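Local coordinates for protein aryl acylamidase (bacterium CSBL00001, PDB 4YJI) that probably hydrolyses aryl acylamides, as an amidase signature enzyme, and binds N-(4-hydroxyphenyl)acetamide in its pocket, at residues V79-K84 with S114-K119; G186-P191 with G225-T230. The protein carries 1 engineered substitution. All coordinates share one frame; numbering follows the deposited sequence.

Contact 1 of 2, residues V79-K84 with S114-K119; sequences VPTLMK and STYPLK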
loop_
_atom_site.group_PDB
_atom_site.type_symbol
_atom_site.label_atom_id
_atom_site.label_comp_id
_atom_site.label_asym_id
_atom_site.label_seq_id
_atom_site.Cartn_x
_atom_site.Cartn_y
_atom_site.Cartn_z
ATOM N N VAL A 79 1.674 18.556 7.419
ATOM C CA VAL A 79 1.961 17.133 7.589
ATOM C C VAL A 79 2.999 16.655 6.579
ATOM O O VAL A 79 2.773 16.746 5.383
ATOM C CB VAL A 79 0.684 16.283 7.436
ATOM C CG1 VAL A 79 1.018 14.787 7.541
ATOM C CG2 VAL A 79 -0.337 16.666 8.498
ATOM N N PRO A 80 4.145 16.139 7.055
ATOM C CA PRO A 80 5.182 15.700 6.114
ATOM C C PRO A 80 4.837 14.320 5.570
ATOM O O PRO A 80 4.327 13.494 6.328
ATOM C CB PRO A 80 6.440 15.650 6.982
ATOM C CG PRO A 80 5.902 15.275 8.353
ATOM C CD PRO A 80 4.565 15.977 8.461
ATOM N N THR A 81 5.075 14.092 4.283
ATOM C CA THR A 81 4.826 12.780 3.695
ATOM C C THR A 81 5.747 12.540 2.492
ATOM O O THR A 81 6.501 13.430 2.069
ATOM C CB THR A 81 3.335 12.620 3.284
ATOM O OG1 THR A 81 3.054 11.245 2.996
ATOM C CG2 THR A 81 2.997 13.489 2.065
ATOM N N LEU A 82 5.724 11.319 1.975
ATOM C CA LEU A 82 6.463 10.964 0.775
ATOM C C LEU A 82 5.589 10.110 -0.141
ATOM O O LEU A 82 4.700 9.381 0.336
ATOM C CB LEU A 82 7.747 10.204 1.125
ATOM C CG LEU A 82 8.907 10.978 1.750
ATOM C CD1 LEU A 82 8.747 11.086 3.263
ATOM C CD2 LEU A 82 10.226 10.308 1.391
ATOM N N MET A 83 5.841 10.206 -1.446
ATOM C CA MET A 83 5.106 9.417 -2.448
ATOM C C MET A 83 5.943 8.217 -2.891
ATOM O O MET A 83 7.144 8.183 -2.678
ATOM C CB MET A 83 4.741 10.268 -3.670
ATOM C CG MET A 83 5.952 10.647 -4.528
ATOM S SD MET A 83 5.545 11.521 -6.070
ATOM C CE MET A 83 4.512 10.312 -6.895
ATOM N N LYS A 84 5.294 7.246 -3.522
ATOM C CA LYS A 84 5.951 6.019 -3.972
ATOM C C LYS A 84 6.557 6.158 -5.365
ATOM O O LYS A 84 5.920 6.695 -6.270
ATOM C CB LYS A 84 4.932 4.882 -3.959
ATOM C CG LYS A 84 5.433 3.535 -4.451
ATOM C CD LYS A 84 4.282 2.528 -4.378
ATOM C CE LYS A 84 4.699 1.162 -4.882
ATOM N NZ LYS A 84 3.543 0.203 -4.794
ATOM N N SER A 114 0.440 12.250 -10.372
ATOM C CA SER A 114 -0.175 11.121 -9.666
ATOM C C SER A 114 -1.154 11.673 -8.633
ATOM O O SER A 114 -1.036 12.822 -8.219
ATOM C CB SER A 114 0.877 10.243 -8.973
ATOM O OG SER A 114 1.897 9.827 -9.846
ATOM N N THR A 115 -2.117 10.860 -8.209
ATOM C CA THR A 115 -3.177 11.345 -7.313
ATOM C C THR A 115 -2.671 11.738 -5.923
ATOM O O THR A 115 -3.027 12.802 -5.409
ATOM C CB THR A 115 -4.288 10.288 -7.152
ATOM O OG1 THR A 115 -4.875 10.027 -8.432
ATOM C CG2 THR A 115 -5.379 10.781 -6.179
ATOM N N TYR A 116 -1.851 10.887 -5.315
ATOM C CA TYR A 116 -1.398 11.146 -3.954
ATOM C C TYR A 116 -0.660 12.500 -3.850
ATOM O O TYR A 116 -1.047 13.319 -3.039
ATOM C CB TYR A 116 -0.521 9.999 -3.437
ATOM C CG TYR A 116 -0.174 10.100 -1.959
ATOM C CD1 TYR A 116 -1.059 9.647 -0.990
ATOM C CD2 TYR A 116 1.039 10.646 -1.542
ATOM C CE1 TYR A 116 -0.748 9.721 0.361
ATOM C CE2 TYR A 116 1.361 10.732 -0.182
ATOM C CZ TYR A 116 0.458 10.269 0.756
ATOM O OH TYR A 116 0.761 10.344 2.095
ATOM N N PRO A 117 0.377 12.742 -4.678
ATOM C CA PRO A 117 1.055 14.033 -4.486
ATOM C C PRO A 117 0.155 15.238 -4.808
ATOM O O PRO A 117 0.232 16.253 -4.109
ATOM C CB PRO A 117 2.244 13.957 -5.456
ATOM C CG PRO A 117 1.846 12.919 -6.477
ATOM C CD PRO A 117 1.064 11.909 -5.685
ATOM N N LEU A 118 -0.698 15.119 -5.821
ATOM C CA LEU A 118 -1.587 16.217 -6.180
ATOM C C LEU A 118 -2.538 16.565 -5.039
ATOM O O LEU A 118 -2.647 17.726 -4.631
ATOM C CB LEU A 118 -2.389 15.876 -7.435
ATOM C CG LEU A 118 -3.381 16.941 -7.918
ATOM C CD1 LEU A 118 -2.645 18.173 -8.392
ATOM C CD2 LEU A 118 -4.254 16.374 -9.033
ATOM N N LYS A 119 -3.231 15.562 -4.508
ATOM C CA LYS A 119 -4.276 15.869 -3.543
ATOM C C LYS A 119 -3.738 16.148 -2.143
ATOM O O LYS A 119 -4.290 16.995 -1.426
ATOM C CB LYS A 119 -5.304 14.743 -3.524
ATOM C CG LYS A 119 -5.991 14.643 -4.889
ATOM C CD LYS A 119 -7.294 13.890 -4.865
ATOM C CE LYS A 119 -8.413 14.724 -4.288
ATOM N NZ LYS A 119 -9.694 13.954 -4.313
#

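Contact 2 of 2, residues G186-P191 with G225-T230; sequences GAIRIP and GPITRT. Engineered in segment 186-191: Ala-187 (natural residue Ser). With TYL (N-(4-hydroxyphenyl)acetamide (tylenol)), chain C.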
loop_
_atom_site.group_PDB
_atom_site.type_symbol
_atom_site.label_atom_id
_atom_site.label_comp_id
_atom_site.label_asym_id
_atom_site.label_seq_id
_atom_site.Cartn_x
_atom_site.Cartn_y
_atom_site.Cartn_z
ATOM N N GLY A 186 -1.852 -5.917 -3.812
ATOM C CA GLY A 186 -1.799 -5.819 -2.365
ATOM C C GLY A 186 -0.780 -4.835 -1.809
ATOM O O GLY A 186 -0.562 -4.790 -0.603
ATOM N N ALA A 187 -0.176 -4.014 -2.667
ATOM C CA ALA A 187 1.014 -3.273 -2.248
ATOM C C ALA A 187 0.808 -2.186 -1.177
ATOM O O ALA A 187 1.782 -1.702 -0.623
ATOM C CB ALA A 187 1.679 -2.668 -3.445
ATOM N N ILE A 188 -0.429 -1.802 -0.877
ATOM C CA ILE A 188 -0.675 -0.917 0.265
ATOM C C ILE A 188 -0.680 -1.753 1.549
ATOM O O ILE A 188 -0.258 -1.304 2.623
ATOM C CB ILE A 188 -2.022 -0.163 0.122
ATOM C CG1 ILE A 188 -1.921 0.935 -0.942
ATOM C CG2 ILE A 188 -2.471 0.437 1.436
ATOM C CD1 ILE A 188 -3.294 1.390 -1.457
ATOM N N ARG A 189 -1.156 -2.984 1.414
ATOM C CA ARG A 189 -1.514 -3.815 2.559
ATOM C C ARG A 189 -0.409 -4.789 2.946
ATOM O O ARG A 189 -0.223 -5.072 4.130
ATOM C CB ARG A 189 -2.810 -4.589 2.250
ATOM C CG ARG A 189 -4.010 -3.651 1.991
ATOM C CD ARG A 189 -5.147 -4.339 1.249
ATOM N NE ARG A 189 -4.871 -4.473 -0.184
ATOM C CZ ARG A 189 -5.413 -5.411 -0.952
ATOM N NH1 ARG A 189 -6.234 -6.308 -0.412
ATOM N NH2 ARG A 189 -5.115 -5.467 -2.243
ATOM N N ILE A 190 0.297 -5.308 1.947
ATOM C CA ILE A 190 1.401 -6.264 2.177
ATOM C C ILE A 190 2.495 -5.687 3.082
ATOM O O ILE A 190 2.798 -6.275 4.129
ATOM C CB ILE A 190 2.032 -6.747 0.836
ATOM C CG1 ILE A 190 1.013 -7.531 -0.012
ATOM C CG2 ILE A 190 3.301 -7.586 1.092
ATOM C CD1 ILE A 190 1.344 -7.490 -1.504
ATOM N N PRO A 191 3.077 -4.521 2.724
ATOM C CA PRO A 191 4.129 -4.039 3.630
ATOM C C PRO A 191 3.568 -3.515 4.958
ATOM O O PRO A 191 4.293 -3.510 5.954
ATOM C CB PRO A 191 4.813 -2.924 2.814
ATOM C CG PRO A 191 3.769 -2.448 1.881
ATOM C CD PRO A 191 2.952 -3.674 1.527
ATOM N N GLY A 225 -3.607 4.754 -1.944
ATOM C CA GLY A 225 -4.111 4.837 -0.579
ATOM C C GLY A 225 -3.011 5.050 0.444
ATOM O O GLY A 225 -1.825 4.942 0.117
ATOM N N PRO A 226 -3.393 5.371 1.688
ATOM C CA PRO A 226 -2.425 5.707 2.737
ATOM C C PRO A 226 -1.951 4.508 3.566
ATOM O O PRO A 226 -2.681 3.524 3.738
ATOM C CB PRO A 226 -3.212 6.658 3.629
ATOM C CG PRO A 226 -4.623 6.080 3.566
ATOM C CD PRO A 226 -4.782 5.564 2.144
ATOM N N ILE A 227 -0.730 4.629 4.069
ATOM C CA ILE A 227 -0.200 3.781 5.130
ATOM C C ILE A 227 0.081 4.669 6.341
ATOM O O ILE A 227 0.747 5.699 6.205
ATOM C CB ILE A 227 1.074 3.058 4.664
ATOM C CG1 ILE A 227 0.742 2.143 3.485
ATOM C CG2 ILE A 227 1.709 2.251 5.815
ATOM C CD1 ILE A 227 1.976 1.550 2.784
ATOM N N THR A 228 -0.477 4.313 7.501
ATOM C CA THR A 228 -0.398 5.151 8.710
ATOM C C THR A 228 -0.132 4.294 9.945
ATOM O O THR A 228 -0.111 3.061 9.858
ATOM C CB THR A 228 -1.707 5.927 8.972
ATOM O OG1 THR A 228 -2.768 4.975 9.125
ATOM C CG2 THR A 228 -2.040 6.894 7.819
ATOM N N ARG A 229 0.063 4.941 11.093
ATOM C CA ARG A 229 0.161 4.214 12.360
ATOM C C ARG A 229 -1.173 4.190 13.112
ATOM O O ARG A 229 -1.372 3.345 13.991
ATOM C CB ARG A 229 1.245 4.818 13.264
ATOM C CG ARG A 229 2.667 4.565 12.759
ATOM C CD ARG A 229 3.719 5.076 13.739
ATOM N NE ARG A 229 3.559 6.510 13.983
ATOM C CZ ARG A 229 4.083 7.465 13.219
ATOM N NH1 ARG A 229 4.814 7.164 12.146
ATOM N NH2 ARG A 229 3.867 8.734 13.529
ATOM N N THR A 230 -2.067 5.127 12.798
ATOM C CA THR A 230 -3.395 5.155 13.424
ATOM C C THR A 230 -4.498 5.145 12.374
ATOM O O THR A 230 -4.312 5.600 11.245
ATOM C CB THR A 230 -3.587 6.390 14.338
ATOM O OG1 THR A 230 -3.807 7.568 13.546
ATOM C CG2 THR A 230 -2.361 6.596 15.217
HETATM C C1 TYL C . 1.817 -3.397 -7.984
HETATM C C2 TYL C . 1.482 -2.140 -7.494
HETATM C C3 TYL C . 1.092 -1.146 -8.382
HETATM C C4 TYL C . 1.050 -1.418 -9.743
HETATM C C5 TYL C . 1.395 -2.672 -10.229
HETATM C C6 TYL C . 1.787 -3.668 -9.348
HETATM N N TYL C . 2.225 -4.421 -7.108
HETATM C C TYL C . 1.495 -4.830 -6.003
HETATM C CM TYL C . 2.100 -5.942 -5.173
HETATM O O4 TYL C . 0.657 -0.413 -10.650
HETATM O O TYL C . 0.421 -4.321 -5.719
#

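Contact 1 of 2, residues V79-K84 with S114-K119
Thr-81 OG1 is held by two groups at once: Tyr-116 OH donates a hydrogen bond to it, 2.6 Å long, and OG1 also bonds to the carbonyl O of Val-178 on the neighbouring strand. Threonine suits this place because one hydroxyl can accept and donate together within a buried strand. The two side chains approach from opposite directions, and OG1 lies at the edge of the phenol, in the plane of its ring. With CG anti to the backbone N (chi1 -172°), the tyrosine reaches out from the first turn of its helix, and its length carries OH across to the strand. Thr-81 CG2 packs beside the same end of the ring, 3.9 Å from Tyr-116 CE2, while the backbone O of Leu-82 comes obliquely to CE2 at 3.6 Å.

Farther along the strand, Met-83 packs against the first turn of the helix. Its chain bends at chi3 (-60°), bringing CE to 3.8 Å from Pro-117 CG; SD passes the same ring carbon at 4.0 Å. A flexible thioether can follow the rigid proline, which in the first helical turn gives up little because its nitrogen is not needed as a donor there. The methyl also reaches Ser-114 at the N-cap position, whose OG is taken by the backbone N of Ala-89. Lys-84 leads away, its NZ hydrogen-bonded to the hydroxyls of Ser-163, Ser-164 and Thr-182. Strand 80-84 and helix 115-119 run nearly antiparallel, at 151°. This is helix-on-strand packing where a small mixed sheet meets strand 178-183, next to the ligand pocket, where Lys-84 bonded to Ser-163 is consistent with the Ser-cisSer-Lys triad of the family, whose third member would probably be the serine replaced by Ala-187.

Contact 2 of 2, residues G186-P191 with G225-T230
The carbonyl O of Ile-188 is buried without a polar partner, faced instead by Ile-227 CD1 at 3.6 Å. The contact is otherwise apolar, and sets the glycine-rich loop of the ligand pocket in this amidase signature fold, at the entry to helix 190-194, against strand 223-228 of the large mixed sheet. The branched Ile-188 side chain divides its work: CD1 lies over the backbone of Gly-225, 3.4 Å from its N, and CG2 meets Ile-227 CG1 at 4.2 Å. Gly-225 suits its place because a beta carbon would collide with that CD1 methyl. Ile-227 CG1 lies anti to its own carbonyl carbon (chi1 -62°), which brings CG1 and CD1 to Ile-188 O, with Pro-191 CG only loosely alongside. Trimming Ile-188 to an alanine here would probably leave Gly-225 without its apolar cover and open a gap beside Ile-227. Toward the ligand, Gly-186 has backbone angles that a side chain would not tolerate. The engineered Ala-187 replaces a serine, probably the nucleophile of the family. The ligand is hydrogen-bonded to Gly-184 N and Gly-185 N, probably through its carbonyl O, consistent with an oxyanion hole, and Ala-187 N adds a weak, bent bond to that O, 3.1 Å at 132°.

How the contacts relate
From the N terminus, strand 80-84 is the first of the four segments, and contact 1 closes when the chain returns at 114-119 after 29 residues without helix or strand. Contact 2 opens only later, at 186-191, and closes at 225-230 after a span that includes strand 198-201. The two loops are therefore in series, neither nested nor crossed. Strand 178-183 joins them in space: Gly-180 makes a backbone bond to Leu-82, while Ala-179 and Gly-181 bond to Ile-227 and Gly-225. The small sheet is thus tied to the edge of the large one. The contacts touch directly where Lys-84 NZ lies 3.7 Å from Ala-187 CB, at the ligand pocket.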